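Local coordinates for protein leucyl-trna synthetase (Plasmodium falciparum, PDB 5FOC) that forms the editing domain of a class I leucyl-tRNA synthetase, where wrongly charged tRNA is probably deacylated, at residues 5-10 / 358-363; 142-147 / 242-247; 149-154 / 174-179; 257-262 / 292-297. The protein carries 2 engineered substitutions. All blocks are in the same frame, centred on the assembly; numbering follows the deposited sequence.

Contact 1: 5-10 / 358-363; sequences SQEYTL and LAKQNI. Engineered in segment 5-10: Ser5 (natural residue Cys).
Lys360 extends from its helix to Glu7 on the strand, bound directly to the carboxylate and, less certainly, through a water to Glu7 O. The charged part is a salt bridge, with Lys360 NZ 2.8 Å from Glu7 OE2. The ammonium meets that oxygen on its anti side and 19° out of the carboxylate plane. A chi1 of 177° puts Glu7 CG anti to the backbone N; beyond CG both chains are extended, and the charged ends meet far from either backbone.

A water may add a second route. It accepts from Lys360 NZ at 2.9 Å and would donate to Glu7 O, but that second leg is unusually short and therefore doubtful. Gln6 NE2 gives Glu7 O another hydrogen bond, 3.2 Å long and well tilted from the carbonyl plane.

The remaining touches are van der Waals. Thr9 crosses the aliphatic part of the lysine at a slant, with OG1 3.3 Å from Lys360 CG and close to CE as well. Its methyl turns to the next turn of the helix, where Thr9 CG2 lies 4.2 Å from Ile363 CG2.

Strand 7-15 also pairs with strands 120-127 and 369-373, and helix 352-365 leads into the latter; the contact therefore packs this C-terminal helix against the sheet near the start of the modelled chain. Chemically, a partly exposed ion pair at one end passes into buried methyl packing at the other, and the hydrocarbon stem of Lys360 spans the change.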
loop_
_atom_site.group_PDB
_atom_site.type_symbol
_atom_site.label_atom_id
_atom_site.label_comp_id
_atom_site.label_asym_id
_atom_site.label_seq_id
_atom_site.Cartn_x
_atom_site.Cartn_y
_atom_site.Cartn_z
ATOM N N SER A 5 9.033 -6.844 -18.425
ATOM C CA SER A 5 8.086 -5.825 -17.832
ATOM C C SER A 5 6.904 -6.417 -17.040
ATOM O O SER A 5 5.865 -6.782 -17.589
ATOM C CB SER A 5 7.544 -4.876 -18.908
ATOM O OG SER A 5 6.609 -3.966 -18.339
ATOM N N GLN A 6 7.071 -6.469 -15.733
ATOM C CA GLN A 6 6.092 -7.066 -14.827
ATOM C C GLN A 6 4.861 -6.110 -14.623
ATOM O O GLN A 6 5.052 -4.925 -14.427
ATOM C CB GLN A 6 6.816 -7.331 -13.502
ATOM C CG GLN A 6 6.026 -8.021 -12.416
ATOM C CD GLN A 6 5.482 -9.362 -12.850
ATOM O OE1 GLN A 6 6.178 -10.375 -12.771
ATOM N NE2 GLN A 6 4.228 -9.377 -13.318
ATOM N N GLU A 7 3.638 -6.627 -14.780
ATOM C CA GLU A 7 2.433 -5.850 -14.574
ATOM C C GLU A 7 2.027 -6.070 -13.095
ATOM O O GLU A 7 2.040 -7.195 -12.601
ATOM C CB GLU A 7 1.318 -6.274 -15.522
ATOM C CG GLU A 7 0.022 -5.528 -15.280
ATOM C CD GLU A 7 -1.015 -5.740 -16.353
ATOM O OE1 GLU A 7 -0.891 -5.104 -17.416
ATOM O OE2 GLU A 7 -1.969 -6.546 -16.137
ATOM N N TYR A 8 1.751 -4.972 -12.406
ATOM C CA TYR A 8 1.271 -4.990 -11.014
ATOM C C TYR A 8 -0.145 -4.467 -11.020
ATOM O O TYR A 8 -0.521 -3.668 -11.897
ATOM C CB TYR A 8 2.142 -4.094 -10.133
ATOM C CG TYR A 8 3.581 -4.536 -10.031
ATOM C CD1 TYR A 8 4.508 -4.190 -11.047
ATOM C CD2 TYR A 8 4.003 -5.404 -9.050
ATOM C CE1 TYR A 8 5.819 -4.623 -10.965
ATOM C CE2 TYR A 8 5.310 -5.831 -8.942
ATOM C CZ TYR A 8 6.210 -5.461 -9.955
ATOM O OH TYR A 8 7.484 -5.896 -9.812
ATOM N N THR A 9 -0.920 -4.839 -9.982
ATOM C CA THR A 9 -2.216 -4.226 -9.755
ATOM C C THR A 9 -2.023 -3.335 -8.528
ATOM O O THR A 9 -1.483 -3.779 -7.545
ATOM C CB THR A 9 -3.330 -5.241 -9.504
ATOM O OG1 THR A 9 -3.417 -6.145 -10.590
ATOM C CG2 THR A 9 -4.670 -4.524 -9.377
ATOM N N LEU A 10 -2.249 -2.063 -8.719
ATOM C CA LEU A 10 -2.277 -1.109 -7.600
ATOM C C LEU A 10 -3.696 -1.009 -7.058
ATOM O O LEU A 10 -4.651 -0.842 -7.796
ATOM C CB LEU A 10 -1.777 0.275 -8.020
ATOM C CG LEU A 10 -0.448 0.336 -8.775
ATOM C CD1 LEU A 10 -0.065 1.786 -8.999
ATOM C CD2 LEU A 10 0.631 -0.453 -8.070
ATOM N N LEU A 358 -9.983 -11.746 -13.960
ATOM C CA LEU A 358 -11.260 -11.124 -13.673
ATOM C C LEU A 358 -11.088 -10.082 -12.598
ATOM O O LEU A 358 -11.629 -8.987 -12.718
ATOM C CB LEU A 358 -12.309 -12.149 -13.220
ATOM C CG LEU A 358 -12.823 -13.120 -14.271
ATOM C CD1 LEU A 358 -13.889 -13.985 -13.651
ATOM C CD2 LEU A 358 -13.420 -12.419 -15.485
ATOM N N ALA A 359 -10.314 -10.416 -11.562
ATOM C CA ALA A 359 -10.123 -9.500 -10.424
ATOM C C ALA A 359 -9.398 -8.223 -10.869
ATOM O O ALA A 359 -9.767 -7.115 -10.472
ATOM C CB ALA A 359 -9.382 -10.186 -9.298
ATOM N N LYS A 360 -8.389 -8.380 -11.725
ATOM C CA LYS A 360 -7.758 -7.211 -12.363
ATOM C C LYS A 360 -8.765 -6.338 -13.100
ATOM O O LYS A 360 -8.757 -5.117 -12.923
ATOM C CB LYS A 360 -6.675 -7.623 -13.348
ATOM C CG LYS A 360 -5.356 -7.865 -12.706
ATOM C CD LYS A 360 -4.343 -8.125 -13.845
ATOM C CE LYS A 360 -2.947 -8.298 -13.289
ATOM N NZ LYS A 360 -1.999 -8.713 -14.344
ATOM N N GLN A 361 -9.610 -6.981 -13.926
ATOM C CA GLN A 361 -10.699 -6.306 -14.640
ATOM C C GLN A 361 -11.656 -5.557 -13.689
ATOM O O GLN A 361 -11.971 -4.395 -13.937
ATOM C CB GLN A 361 -11.499 -7.295 -15.529
ATOM C CG GLN A 361 -10.693 -7.827 -16.732
ATOM C CD GLN A 361 -11.413 -8.910 -17.525
ATOM O OE1 GLN A 361 -12.590 -9.193 -17.299
ATOM N NE2 GLN A 361 -10.699 -9.517 -18.479
ATOM N N ASN A 362 -12.080 -6.210 -12.598
ATOM C CA ASN A 362 -13.121 -5.675 -11.734
ATOM C C ASN A 362 -12.554 -4.527 -10.951
ATOM O O ASN A 362 -13.211 -3.480 -10.800
ATOM C CB ASN A 362 -13.682 -6.755 -10.794
ATOM C CG ASN A 362 -14.500 -7.819 -11.532
ATOM O OD1 ASN A 362 -15.141 -7.547 -12.563
ATOM N ND2 ASN A 362 -14.500 -9.040 -10.993
ATOM N N ILE A 363 -11.327 -4.708 -10.464
ATOM C CA ILE A 363 -10.675 -3.652 -9.680
ATOM C C ILE A 363 -10.538 -2.379 -10.498
ATOM O O ILE A 363 -10.874 -1.291 -9.999
ATOM C CB ILE A 363 -9.315 -4.097 -9.141
ATOM C CG1 ILE A 363 -9.534 -5.160 -8.064
ATOM C CG2 ILE A 363 -8.468 -2.900 -8.671
ATOM C CD1 ILE A 363 -8.287 -5.854 -7.573
HETATM O O HOH W 1 0.071 -8.749 -12.356
#

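Contact 2: 142-147 / 242-247; sequences NPNEYY and PMTTIK
Asn142 and Thr244 bring their CA atoms to 5.1 Å, and Pro143 and Pro242 theirs to 5.4 Å, where two chain reversals lie against each other. Each is a type I beta turn, running from Asn142 to Glu145 and from Met243 to Ile246, and each is closed by a weak backbone bond. Between them Asn142 CA makes a CA-H...O contact with Met243 O at 3.5 Å.

The side chain of Asn142 does the polar work on both sides. With CG anti to the backbone N (chi1 -172°), its amide is divided between the turns: OD1 accepts from Asn144 N within its own turn, while ND2 crosses to Ile246 O at 3.0 Å. That crossing bond lies in the carbonyl plane on a lone pair and close to the amide plane of Asn142, although the N-H points somewhat off line at 145°. The CB atoms of Asn142 and Ile246 also touch, at 4.0 Å.

Away from this amide the prolines cross at about a right angle, with Pro143 CG 3.6 Å from Pro242 CB. The methyl of Thr244 fits beside them: its CG2 lies 3.9 Å from Pro143 CG and also meets Asn144 ND2. The hydroxyl of Thr244 is held by Tyr320. Tyr147 turns back on its own segment, its OH accepting from Asn142 N and also hydrogen-bonded to Gly253 O.

An Asx turn built on a type I beta turn is the motif here. It follows strand 138-141, whose parallel neighbour 238-242 runs out into the second turn, so the contact joins the ends of two adjacent strands.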
loop_
_atom_site.group_PDB
_atom_site.type_symbol
_atom_site.label_atom_id
_atom_site.label_comp_id
_atom_site.label_asym_id
_atom_site.label_seq_id
_atom_site.Cartn_x
_atom_site.Cartn_y
_atom_site.Cartn_z
ATOM N N ASN A 142 7.729 0.062 4.160
ATOM C CA ASN A 142 9.079 -0.035 4.658
ATOM C C ASN A 142 9.343 1.096 5.631
ATOM O O ASN A 142 9.331 2.231 5.212
ATOM C CB ASN A 142 10.090 -0.033 3.504
ATOM C CG ASN A 142 11.506 -0.321 3.956
ATOM O OD1 ASN A 142 11.951 0.079 5.017
ATOM N ND2 ASN A 142 12.237 -1.039 3.118
ATOM N N PRO A 143 9.538 0.788 6.936
ATOM C CA PRO A 143 9.604 1.870 7.945
ATOM C C PRO A 143 10.859 2.760 7.826
ATOM O O PRO A 143 10.869 3.903 8.259
ATOM C CB PRO A 143 9.613 1.080 9.263
ATOM C CG PRO A 143 10.268 -0.225 8.915
ATOM C CD PRO A 143 9.760 -0.534 7.547
ATOM N N ASN A 144 11.898 2.253 7.161
ATOM C CA ASN A 144 13.183 2.908 7.095
ATOM C C ASN A 144 13.391 3.779 5.865
ATOM O O ASN A 144 14.464 4.367 5.712
ATOM C CB ASN A 144 14.265 1.807 7.181
ATOM C CG ASN A 144 14.262 1.134 8.550
ATOM O OD1 ASN A 144 14.099 1.805 9.548
ATOM N ND2 ASN A 144 14.419 -0.165 8.598
ATOM N N GLU A 145 12.402 3.826 4.973
ATOM C CA GLU A 145 12.525 4.514 3.681
ATOM C C GLU A 145 11.507 5.640 3.599
ATOM O O GLU A 145 10.435 5.602 4.256
ATOM C CB GLU A 145 12.302 3.525 2.538
ATOM C CG GLU A 145 13.258 2.334 2.571
ATOM C CD GLU A 145 14.695 2.648 2.222
ATOM O OE1 GLU A 145 15.014 3.734 1.716
ATOM O OE2 GLU A 145 15.536 1.765 2.471
ATOM N N TYR A 146 11.841 6.632 2.806
ATOM C CA TYR A 146 10.972 7.737 2.494
ATOM C C TYR A 146 9.847 7.406 1.521
ATOM O O TYR A 146 10.013 6.715 0.526
ATOM C CB TYR A 146 11.780 8.887 1.927
ATOM C CG TYR A 146 12.586 9.628 2.945
ATOM C CD1 TYR A 146 11.947 10.429 3.881
ATOM C CD2 TYR A 146 13.966 9.594 2.960
ATOM C CE1 TYR A 146 12.672 11.119 4.829
ATOM C CE2 TYR A 146 14.707 10.303 3.890
ATOM C CZ TYR A 146 14.022 11.084 4.824
ATOM O OH TYR A 146 14.752 11.785 5.725
ATOM N N TYR A 147 8.669 7.935 1.810
ATOM C CA TYR A 147 7.554 7.874 0.884
ATOM C C TYR A 147 7.159 9.275 0.481
ATOM O O TYR A 147 7.260 10.215 1.285
ATOM C CB TYR A 147 6.379 7.056 1.452
ATOM C CG TYR A 147 6.713 5.594 1.530
ATOM C CD1 TYR A 147 7.470 5.086 2.583
ATOM C CD2 TYR A 147 6.364 4.720 0.486
ATOM C CE1 TYR A 147 7.817 3.751 2.638
ATOM C CE2 TYR A 147 6.667 3.386 0.563
ATOM C CZ TYR A 147 7.422 2.900 1.605
ATOM O OH TYR A 147 7.785 1.571 1.647
ATOM N N PRO A 242 5.162 -2.430 9.770
ATOM C CA PRO A 242 6.486 -2.338 9.134
ATOM C C PRO A 242 6.986 -3.661 8.557
ATOM O O PRO A 242 6.945 -4.679 9.204
ATOM C CB PRO A 242 7.372 -1.874 10.266
ATOM C CG PRO A 242 6.772 -2.530 11.469
ATOM C CD PRO A 242 5.279 -2.454 11.247
ATOM N N MET A 243 7.495 -3.587 7.308
ATOM C CA MET A 243 8.112 -4.742 6.648
ATOM C C MET A 243 9.389 -4.220 6.011
ATOM O O MET A 243 9.339 -3.504 5.014
ATOM C CB MET A 243 7.155 -5.343 5.651
ATOM C CG MET A 243 7.729 -6.517 4.828
ATOM S SD MET A 243 6.593 -7.137 3.556
ATOM C CE MET A 243 6.027 -8.681 4.229
ATOM N N THR A 244 10.531 -4.527 6.645
ATOM C CA THR A 244 11.838 -3.993 6.204
ATOM C C THR A 244 12.355 -4.615 4.936
ATOM O O THR A 244 13.320 -4.099 4.389
ATOM C CB THR A 244 12.921 -4.141 7.285
ATOM O OG1 THR A 244 13.118 -5.535 7.619
ATOM C CG2 THR A 244 12.511 -3.342 8.496
ATOM N N THR A 245 11.735 -5.703 4.482
ATOM C CA THR A 245 12.208 -6.444 3.271
ATOM C C THR A 245 11.587 -5.871 2.007
ATOM O O THR A 245 11.957 -6.273 0.915
ATOM C CB THR A 245 11.804 -7.918 3.350
ATOM O OG1 THR A 245 10.398 -7.986 3.709
ATOM C CG2 THR A 245 12.615 -8.620 4.380
ATOM N N ILE A 246 10.631 -4.956 2.121
ATOM C CA ILE A 246 10.082 -4.262 0.943
ATOM C C ILE A 246 11.228 -3.572 0.168
ATOM O O ILE A 246 11.975 -2.782 0.727
ATOM C CB ILE A 246 8.996 -3.238 1.332
ATOM C CG1 ILE A 246 7.775 -4.028 1.734
ATOM C CG2 ILE A 246 8.704 -2.276 0.192
ATOM C CD1 ILE A 246 6.740 -3.146 2.411
ATOM N N LYS A 247 11.364 -3.917 -1.115
ATOM C CA LYS A 247 12.408 -3.341 -1.946
ATOM C C LYS A 247 11.949 -2.050 -2.606
ATOM O O LYS A 247 10.932 -2.028 -3.310
ATOM C CB LYS A 247 12.805 -4.348 -3.054
ATOM C CG LYS A 247 13.461 -5.628 -2.544
ATOM C CD LYS A 247 14.799 -5.385 -1.829
ATOM C CE LYS A 247 15.346 -6.644 -1.137
ATOM N NZ LYS A 247 14.495 -7.003 0.065
#

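Contact 3: 149-154 / 174-179; sequences LTLGFD and EIINSC
The ring of Phe153 receives the sulfur of Cys179 over one face, an example of a cysteine sulfur-aromatic contact. SG stands 4.0 Å from the ring centroid and 24° off the ring normal, displaced toward the rim, with Phe153 CE1 its closest ring atom at 3.7 Å. Ser178 O comes near the same side of the ring framework, 4.1 Å from Phe153 CD1, at an oblique approach. A chi1 of -65° sets Cys179 SG beside its own backbone N, over the Phe153 face.

The CB of Cys179 is wedged against the strand backbone, 3.4 Å from Gly152 O, and it also touches Leu151 CB. Leu151 extends the packing back to the last turn of the helix: its CB sits 3.6 Å from Ile175 CG2, and its CD1 reaches Ile176 CG1 at 4.1 Å. CD2 lies beside Cys179 O, a carbonyl that accepts a hydrogen bond from Lys119.

Cys179 is the first residue beyond helix 172-178. The helix end thus packs on the end of strand 146-152, just before the chain enters the neighbouring antiparallel strand 181-185, with Gly152 and Asn181 joined by backbone bonding. Ile176 packs onward against helix 103-109, and Ile175 meets Pro200 and strand 169-170.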
loop_
_atom_site.group_PDB
_atom_site.type_symbol
_atom_site.label_atom_id
_atom_site.label_comp_id
_atom_site.label_asym_id
_atom_site.label_seq_id
_atom_site.Cartn_x
_atom_site.Cartn_y
_atom_site.Cartn_z
ATOM N N LEU A 149 4.327 12.082 -1.152
ATOM C CA LEU A 149 2.911 12.437 -1.269
ATOM C C LEU A 149 2.800 13.330 -2.501
ATOM O O LEU A 149 3.504 14.329 -2.589
ATOM C CB LEU A 149 2.404 13.237 -0.016
ATOM C CG LEU A 149 2.145 12.351 1.189
ATOM C CD1 LEU A 149 3.347 11.636 1.745
ATOM C CD2 LEU A 149 1.576 13.284 2.248
ATOM N N THR A 150 1.875 12.969 -3.399
ATOM C CA THR A 150 1.637 13.672 -4.649
ATOM C C THR A 150 0.168 13.514 -5.093
ATOM O O THR A 150 -0.487 12.478 -4.815
ATOM C CB THR A 150 2.576 13.153 -5.769
ATOM O OG1 THR A 150 2.575 14.126 -6.797
ATOM C CG2 THR A 150 2.118 11.847 -6.290
ATOM N N LEU A 151 -0.345 14.536 -5.756
ATOM C CA LEU A 151 -1.734 14.582 -6.171
ATOM C C LEU A 151 -1.934 13.835 -7.485
ATOM O O LEU A 151 -1.035 13.909 -8.359
ATOM C CB LEU A 151 -2.199 16.039 -6.300
ATOM C CG LEU A 151 -2.467 16.868 -5.001
ATOM C CD1 LEU A 151 -2.514 18.343 -5.317
ATOM C CD2 LEU A 151 -3.772 16.353 -4.443
ATOM N N GLY A 152 -3.007 13.089 -7.634
ATOM C CA GLY A 152 -3.238 12.363 -8.884
ATOM C C GLY A 152 -4.697 12.149 -9.152
ATOM O O GLY A 152 -5.589 12.575 -8.356
ATOM N N PHE A 153 -4.938 11.446 -10.236
ATOM C CA PHE A 153 -6.262 11.253 -10.761
ATOM C C PHE A 153 -6.902 9.992 -10.205
ATOM O O PHE A 153 -6.219 8.996 -9.903
ATOM C CB PHE A 153 -6.193 11.121 -12.282
ATOM C CG PHE A 153 -5.523 12.298 -12.974
ATOM C CD1 PHE A 153 -6.201 13.505 -13.086
ATOM C CD2 PHE A 153 -4.239 12.202 -13.495
ATOM C CE1 PHE A 153 -5.637 14.606 -13.673
ATOM C CE2 PHE A 153 -3.658 13.306 -14.136
ATOM C CZ PHE A 153 -4.353 14.511 -14.218
ATOM N N ASP A 154 -8.234 10.040 -10.123
ATOM C CA ASP A 154 -9.018 8.913 -9.635
ATOM C C ASP A 154 -9.171 7.840 -10.686
ATOM O O ASP A 154 -9.319 6.668 -10.339
ATOM C CB ASP A 154 -10.405 9.369 -9.141
ATOM C CG ASP A 154 -11.073 8.336 -8.241
ATOM O OD1 ASP A 154 -10.488 7.981 -7.180
ATOM O OD2 ASP A 154 -12.176 7.871 -8.607
ATOM N N GLU A 174 -3.498 24.034 -11.627
ATOM C CA GLU A 174 -4.239 23.035 -12.381
ATOM C C GLU A 174 -4.264 21.684 -11.664
ATOM O O GLU A 174 -5.288 21.041 -11.642
ATOM C CB GLU A 174 -3.707 22.893 -13.811
ATOM C CG GLU A 174 -4.078 24.076 -14.684
ATOM C CD GLU A 174 -3.353 24.086 -16.010
ATOM O OE1 GLU A 174 -2.345 23.319 -16.198
ATOM O OE2 GLU A 174 -3.806 24.888 -16.869
ATOM N N ILE A 175 -3.152 21.268 -11.079
ATOM C CA ILE A 175 -3.079 19.983 -10.338
ATOM C C ILE A 175 -4.006 19.994 -9.114
ATOM O O ILE A 175 -4.792 19.055 -8.899
ATOM C CB ILE A 175 -1.638 19.642 -9.885
ATOM C CG1 ILE A 175 -0.784 19.427 -11.153
ATOM C CG2 ILE A 175 -1.558 18.386 -9.017
ATOM C CD1 ILE A 175 0.711 19.348 -10.912
ATOM N N ILE A 176 -3.967 21.105 -8.405
ATOM C CA ILE A 176 -4.817 21.250 -7.235
ATOM C C ILE A 176 -6.291 21.215 -7.650
ATOM O O ILE A 176 -7.139 20.641 -6.927
ATOM C CB ILE A 176 -4.428 22.532 -6.466
ATOM C CG1 ILE A 176 -3.031 22.399 -5.831
ATOM C CG2 ILE A 176 -5.377 22.766 -5.314
ATOM C CD1 ILE A 176 -2.430 23.709 -5.325
ATOM N N ASN A 177 -6.623 21.866 -8.769
ATOM C CA ASN A 177 -7.998 21.905 -9.261
ATOM C C ASN A 177 -8.512 20.666 -9.977
ATOM O O ASN A 177 -9.734 20.548 -10.225
ATOM C CB ASN A 177 -8.180 23.127 -10.153
ATOM C CG ASN A 177 -7.979 24.431 -9.388
ATOM O OD1 ASN A 177 -8.161 24.462 -8.197
ATOM N ND2 ASN A 177 -7.580 25.495 -10.082
ATOM N N SER A 178 -7.603 19.748 -10.339
ATOM C CA SER A 178 -8.000 18.635 -11.171
ATOM C C SER A 178 -7.801 17.238 -10.572
ATOM O O SER A 178 -8.423 16.276 -11.035
ATOM C CB SER A 178 -7.254 18.714 -12.477
ATOM O OG SER A 178 -7.392 19.966 -13.107
ATOM N N CYS A 179 -6.949 17.124 -9.561
ATOM C CA CYS A 179 -6.509 15.837 -9.030
ATOM C C CYS A 179 -7.129 15.614 -7.641
ATOM O O CYS A 179 -6.755 16.311 -6.654
ATOM C CB CYS A 179 -4.995 15.829 -8.926
ATOM S SG CYS A 179 -4.196 15.920 -10.529
#

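Contact 4: 257-262 / 292-297; sequences CVSSDS and NNSESC
Asp261 grips Ser296 and Cys297, two consecutive residues of 292-297, with its two carboxylate oxygens. Its OD1 accepts from Ser296 OG at 2.7 Å and its OD2 from Cys297 N at 2.9 Å, the latter bond fairly straight at 161°. Both oxygens use their syn lone pairs, so the two donors enter on the side between the oxygens. Ser296 OG is itself hydrogen-bonded to Asn306 N, which makes it a relay from the neighbouring loop to the carboxylate.

Serines make the second polar cluster. Ser294 OG accepts from Ser260 N at 3.2 Å and lies 2.7 Å from Ser260 OG; it also bonds to Gly135 O, so this buried hydroxyl is well supplied. A chi1 of 51° places Ser260 OG between its backbone N and carbonyl carbon, the position that brings it close to Ser294 OG.

Close packing fills in around these bonds. Ser260 OG rests 3.2 Å from Ser296 CA, Ser259 OG lies against Ser294 CB at 3.3 Å, and Val258 CG1 meets Ser294 OG. The hydroxyl of Ser259 has its hydrogen-bond partner in Asn137.

Within 257-262 the chain passes from strand 254-257 to helix 263-274, with Ser262 at the N-cap position. As in related leucyl-tRNA synthetases, this strand-to-helix loop and the threonine-rich region near Gly135 probably line the editing pocket, and the contact would then help to shape the neighbourhood of that site.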
loop_
_atom_site.group_PDB
_atom_site.type_symbol
_atom_site.label_atom_id
_atom_site.label_comp_id
_atom_site.label_asym_id
_atom_site.label_seq_id
_atom_site.Cartn_x
_atom_site.Cartn_y
_atom_site.Cartn_z
ATOM N N CYS A 257 -1.078 -6.773 3.052
ATOM C CA CYS A 257 -0.776 -7.933 3.827
ATOM C C CYS A 257 -1.981 -8.855 3.672
ATOM O O CYS A 257 -3.111 -8.466 4.035
ATOM C CB CYS A 257 -0.587 -7.576 5.318
ATOM S SG CYS A 257 -0.353 -9.023 6.342
ATOM N N VAL A 258 -1.784 -10.045 3.093
ATOM C CA VAL A 258 -2.779 -11.099 3.105
ATOM C C VAL A 258 -2.161 -12.310 3.737
ATOM O O VAL A 258 -1.672 -13.206 3.037
ATOM C CB VAL A 258 -3.353 -11.464 1.715
ATOM C CG1 VAL A 258 -4.534 -12.441 1.829
ATOM C CG2 VAL A 258 -3.782 -10.228 0.993
ATOM N N SER A 259 -2.193 -12.392 5.060
ATOM C CA SER A 259 -1.404 -13.380 5.780
ATOM C C SER A 259 -1.859 -14.823 5.591
ATOM O O SER A 259 -1.054 -15.753 5.738
ATOM C CB SER A 259 -1.238 -13.033 7.246
ATOM O OG SER A 259 -2.523 -12.930 7.834
ATOM N N SER A 260 -3.104 -15.013 5.186
ATOM C CA SER A 260 -3.612 -16.343 4.895
ATOM C C SER A 260 -2.991 -16.945 3.656
ATOM O O SER A 260 -2.820 -18.130 3.636
ATOM C CB SER A 260 -5.134 -16.327 4.697
ATOM O OG SER A 260 -5.535 -15.355 3.769
ATOM N N ASP A 261 -2.752 -16.101 2.660
ATOM C CA ASP A 261 -2.448 -16.582 1.297
ATOM C C ASP A 261 -1.055 -16.300 0.816
ATOM O O ASP A 261 -0.698 -16.715 -0.352
ATOM C CB ASP A 261 -3.422 -15.941 0.359
ATOM C CG ASP A 261 -4.870 -16.383 0.623
ATOM O OD1 ASP A 261 -5.089 -17.525 1.095
ATOM O OD2 ASP A 261 -5.774 -15.603 0.265
ATOM N N SER A 262 -0.233 -15.687 1.647
ATOM C CA SER A 262 1.141 -15.340 1.304
ATOM C C SER A 262 2.059 -15.704 2.447
ATOM O O SER A 262 1.831 -15.291 3.585
ATOM C CB SER A 262 1.280 -13.869 0.983
ATOM O OG SER A 262 2.611 -13.422 1.147
ATOM N N ASN A 292 -5.788 -9.065 13.694
ATOM C CA ASN A 292 -6.744 -9.083 12.587
ATOM C C ASN A 292 -6.579 -10.414 11.865
ATOM O O ASN A 292 -5.432 -10.831 11.554
ATOM C CB ASN A 292 -6.495 -7.973 11.555
ATOM C CG ASN A 292 -6.805 -6.601 12.052
ATOM O OD1 ASN A 292 -7.475 -6.442 13.141
ATOM N ND2 ASN A 292 -6.406 -5.587 11.313
ATOM N N ASN A 293 -7.702 -11.047 11.562
ATOM C CA ASN A 293 -7.769 -12.283 10.759
ATOM C C ASN A 293 -7.763 -11.950 9.291
ATOM O O ASN A 293 -8.412 -10.981 8.879
ATOM C CB ASN A 293 -9.087 -13.035 11.042
ATOM C CG ASN A 293 -9.133 -14.417 10.400
ATOM O OD1 ASN A 293 -8.555 -15.368 10.913
ATOM N ND2 ASN A 293 -9.791 -14.521 9.262
ATOM N N SER A 294 -7.058 -12.779 8.501
ATOM C CA SER A 294 -7.059 -12.721 7.037
ATOM C C SER A 294 -7.879 -13.873 6.476
ATOM O O SER A 294 -7.531 -15.011 6.709
ATOM C CB SER A 294 -5.637 -12.869 6.615
ATOM O OG SER A 294 -5.573 -12.989 5.167
ATOM N N GLU A 295 -8.988 -13.578 5.802
ATOM C CA GLU A 295 -9.853 -14.597 5.274
ATOM C C GLU A 295 -9.123 -15.183 4.038
ATOM O O GLU A 295 -8.835 -14.446 3.144
ATOM C CB GLU A 295 -11.181 -14.020 4.833
ATOM C CG GLU A 295 -12.194 -15.055 4.394
ATOM C CD GLU A 295 -12.799 -15.823 5.543
ATOM O OE1 GLU A 295 -13.143 -15.194 6.593
ATOM O OE2 GLU A 295 -12.914 -17.064 5.387
ATOM N N SER A 296 -8.848 -16.471 4.074
ATOM C CA SER A 296 -8.117 -17.141 2.958
ATOM C C SER A 296 -8.998 -17.151 1.717
ATOM O O SER A 296 -10.197 -17.507 1.758
ATOM C CB SER A 296 -7.743 -18.551 3.363
ATOM O OG SER A 296 -6.889 -19.134 2.372
ATOM N N CYS A 297 -8.404 -16.713 0.608
ATOM C CA CYS A 297 -9.087 -16.592 -0.683
ATOM C C CYS A 297 -8.805 -17.763 -1.647
ATOM O O CYS A 297 -9.540 -17.900 -2.600
ATOM C CB CYS A 297 -8.696 -15.273 -1.388
ATOM S SG CYS A 297 -9.210 -13.835 -0.397
#

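In the fold
Contact 1 closes a loop in which the other three are nested, so it joins the two ends of the modelled domain. Contacts 1, 2 and 3 all reach the same mixed sheet, and contacts 2 and 3 share strand 146-152 although their centres are about 25 Å apart. Contact 4 follows contacts 2 and 3 in series along the chain; its nearest atoms are about 7 Å from those of contact 2, while its centre lies about 33 Å from that of contact 3, across the middle of the chain. Of the four, contact 4 involves the loop most plausibly linked to the editing pocket. Contacts 1 and 2 stand on opposite sides of the chain's centre, about 23 Å between centres.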